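Local coordinates for Swi5-dependent recombination DNA repair protein 1 (Schizosaccharomyces pombe, PDB 3VIQ) that acts with Swi5 in DNA recombination repair and meiotic chromosome segregation, interacts with Rhp51 and binds single- and double-stranded DNA, at residues V73-R78 against M97-N102. Sequence-based numbering, arbitrary orientation.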
loop_
_atom_site.group_PDB
_atom_site.type_symbol
_atom_site.label_atom_id
_atom_site.label_comp_id
_atom_site.label_asym_id
_atom_site.label_seq_id
_atom_site.Cartn_x
_atom_site.Cartn_y
_atom_site.Cartn_z
ATOM N N VAL A 73 4.417 -23.665 -19.958
ATOM C CA VAL A 73 4.732 -22.259 -20.126
ATOM C C VAL A 73 5.875 -22.034 -21.128
ATOM O O VAL A 73 6.949 -22.581 -20.942
ATOM C CB VAL A 73 5.212 -21.633 -18.764
ATOM C CG1 VAL A 73 5.702 -20.204 -18.965
ATOM C CG2 VAL A 73 4.115 -21.699 -17.659
ATOM N N THR A 74 5.661 -21.193 -22.142
ATOM C CA THR A 74 6.737 -20.740 -23.034
ATOM C C THR A 74 7.401 -19.409 -22.608
ATOM O O THR A 74 6.732 -18.375 -22.510
ATOM C CB THR A 74 6.212 -20.581 -24.490
ATOM O OG1 THR A 74 5.933 -21.874 -25.055
ATOM C CG2 THR A 74 7.242 -19.873 -25.373
ATOM N N GLN A 75 8.714 -19.435 -22.381
ATOM C CA GLN A 75 9.501 -18.221 -22.145
ATOM C C GLN A 75 10.191 -17.843 -23.434
ATOM O O GLN A 75 10.819 -18.696 -24.075
ATOM C CB GLN A 75 10.552 -18.461 -21.067
ATOM C CG GLN A 75 9.983 -18.605 -19.689
ATOM C CD GLN A 75 10.984 -19.091 -18.647
ATOM O OE1 GLN A 75 12.002 -19.707 -18.968
ATOM N NE2 GLN A 75 10.667 -18.847 -17.376
ATOM N N SER A 76 10.088 -16.574 -23.821
ATOM C CA SER A 76 10.578 -16.120 -25.121
ATOM C C SER A 76 11.448 -14.852 -25.036
ATOM O O SER A 76 11.158 -13.955 -24.255
ATOM C CB SER A 76 9.391 -15.854 -26.050
ATOM O OG SER A 76 8.865 -17.054 -26.598
ATOM N N PHE A 77 12.507 -14.785 -25.844
ATOM C CA PHE A 77 13.254 -13.540 -26.060
ATOM C C PHE A 77 13.918 -13.561 -27.408
ATOM O O PHE A 77 14.105 -14.616 -28.001
ATOM C CB PHE A 77 14.302 -13.281 -24.971
ATOM C CG PHE A 77 15.263 -14.425 -24.753
ATOM C CD1 PHE A 77 16.469 -14.483 -25.431
ATOM C CD2 PHE A 77 14.957 -15.438 -23.879
ATOM C CE1 PHE A 77 17.338 -15.528 -25.226
ATOM C CE2 PHE A 77 15.828 -16.497 -23.692
ATOM C CZ PHE A 77 17.017 -16.525 -24.354
ATOM N N ARG A 78 14.298 -12.389 -27.885
ATOM C CA ARG A 78 14.960 -12.267 -29.170
ATOM C C ARG A 78 16.486 -12.447 -29.056
ATOM O O ARG A 78 17.102 -11.978 -28.120
ATOM C CB ARG A 78 14.641 -10.898 -29.717
ATOM C CG ARG A 78 15.035 -10.654 -31.122
ATOM C CD ARG A 78 14.830 -9.178 -31.448
ATOM N NE ARG A 78 15.639 -8.824 -32.595
ATOM C CZ ARG A 78 16.159 -7.625 -32.823
ATOM N NH1 ARG A 78 15.952 -6.631 -31.979
ATOM N NH2 ARG A 78 16.915 -7.433 -33.917
ATOM N N MET A 97 3.578 -21.281 -8.748
ATOM C CA MET A 97 2.648 -20.480 -7.944
ATOM C C MET A 97 2.920 -19.001 -8.178
ATOM O O MET A 97 1.999 -18.200 -8.168
ATOM C CB MET A 97 2.740 -20.815 -6.441
ATOM C CG MET A 97 1.794 -19.982 -5.518
ATOM S SD MET A 97 0.024 -20.005 -5.953
ATOM C CE MET A 97 -0.498 -21.508 -5.138
ATOM N N SER A 98 4.180 -18.656 -8.421
ATOM C CA SER A 98 4.582 -17.261 -8.523
ATOM C C SER A 98 4.118 -16.651 -9.830
ATOM O O SER A 98 3.785 -15.484 -9.882
ATOM C CB SER A 98 6.102 -17.156 -8.364
ATOM O OG SER A 98 6.490 -17.774 -7.139
ATOM N N MET A 99 4.115 -17.449 -10.895
ATOM C CA MET A 99 3.526 -17.018 -12.167
ATOM C C MET A 99 2.023 -16.838 -11.976
ATOM O O MET A 99 1.421 -15.886 -12.488
ATOM C CB MET A 99 3.788 -18.045 -13.263
ATOM C CG MET A 99 5.245 -18.123 -13.719
ATOM S SD MET A 99 5.503 -19.674 -14.599
ATOM C CE MET A 99 7.297 -19.705 -14.827
ATOM N N PHE A 100 1.435 -17.775 -11.242
ATOM C CA PHE A 100 0.031 -17.688 -10.902
ATOM C C PHE A 100 -0.246 -16.404 -10.171
ATOM O O PHE A 100 -1.113 -15.642 -10.565
ATOM C CB PHE A 100 -0.401 -18.887 -10.060
ATOM C CG PHE A 100 -1.782 -18.774 -9.553
ATOM C CD1 PHE A 100 -2.840 -19.185 -10.339
ATOM C CD2 PHE A 100 -2.035 -18.218 -8.300
ATOM C CE1 PHE A 100 -4.132 -19.067 -9.883
ATOM C CE2 PHE A 100 -3.295 -18.094 -7.851
ATOM C CZ PHE A 100 -4.363 -18.516 -8.635
ATOM N N LEU A 101 0.493 -16.129 -9.112
ATOM C CA LEU A 101 0.200 -14.902 -8.305
ATOM C C LEU A 101 0.412 -13.627 -9.139
ATOM O O LEU A 101 -0.403 -12.714 -9.106
ATOM C CB LEU A 101 1.053 -14.847 -7.045
ATOM C CG LEU A 101 0.807 -15.864 -5.940
ATOM C CD1 LEU A 101 2.008 -15.795 -4.946
ATOM C CD2 LEU A 101 -0.544 -15.692 -5.249
ATOM N N ASN A 102 1.485 -13.599 -9.919
ATOM C CA ASN A 102 1.713 -12.520 -10.887
ATOM C C ASN A 102 0.535 -12.371 -11.890
ATOM O O ASN A 102 0.065 -11.278 -12.187
ATOM C CB ASN A 102 3.022 -12.786 -11.648
ATOM C CG ASN A 102 3.431 -11.630 -12.546
ATOM O OD1 ASN A 102 3.234 -10.468 -12.206
ATOM N ND2 ASN A 102 4.043 -11.945 -13.675
#
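Val73 and Met99 make the close part of this contact. The CG2 methyl of Val73 lies 3.9 Å from the SD of Met99, an apolar touch between two side chains that both leave their backbones facing across the gap. With CG1 of Val73 anti to the backbone N (chi1 173°), the other methyl, CG2, is the one that meets Met99. Met99 is extended beyond CG (chi2 162°, chi3 -172°), which carries its sulfur and methyl well out from the helix. The two side chains together bridge a wide backbone gap; the CA atoms of Val73 and Met99 are 9.6 Å apart.

The Gln75 side is looser. NE2 of Gln75 comes to 4.3 Å from the terminal CE of Met99, and no hydrogen bond joins the two segments. Val73 thus meets Met99 at the sulfur, and Gln75 lies farther along, near the methyl. Gln75 is exposed, and this is the open side of the contact. The joint is small, burying 102 Å² in total.

In this C-terminal domain of Sfr1, the contact joins the base of a two-stranded antiparallel hairpin to the short helix 97-103. Val73 pairs through its backbone with Thr93 on strand 88-93, and its side chain also touches Phe95. The helix turns Met97 and Phe100 onto helix 38-68, and Phe100 also packs on Met60 of the Swi5 chain.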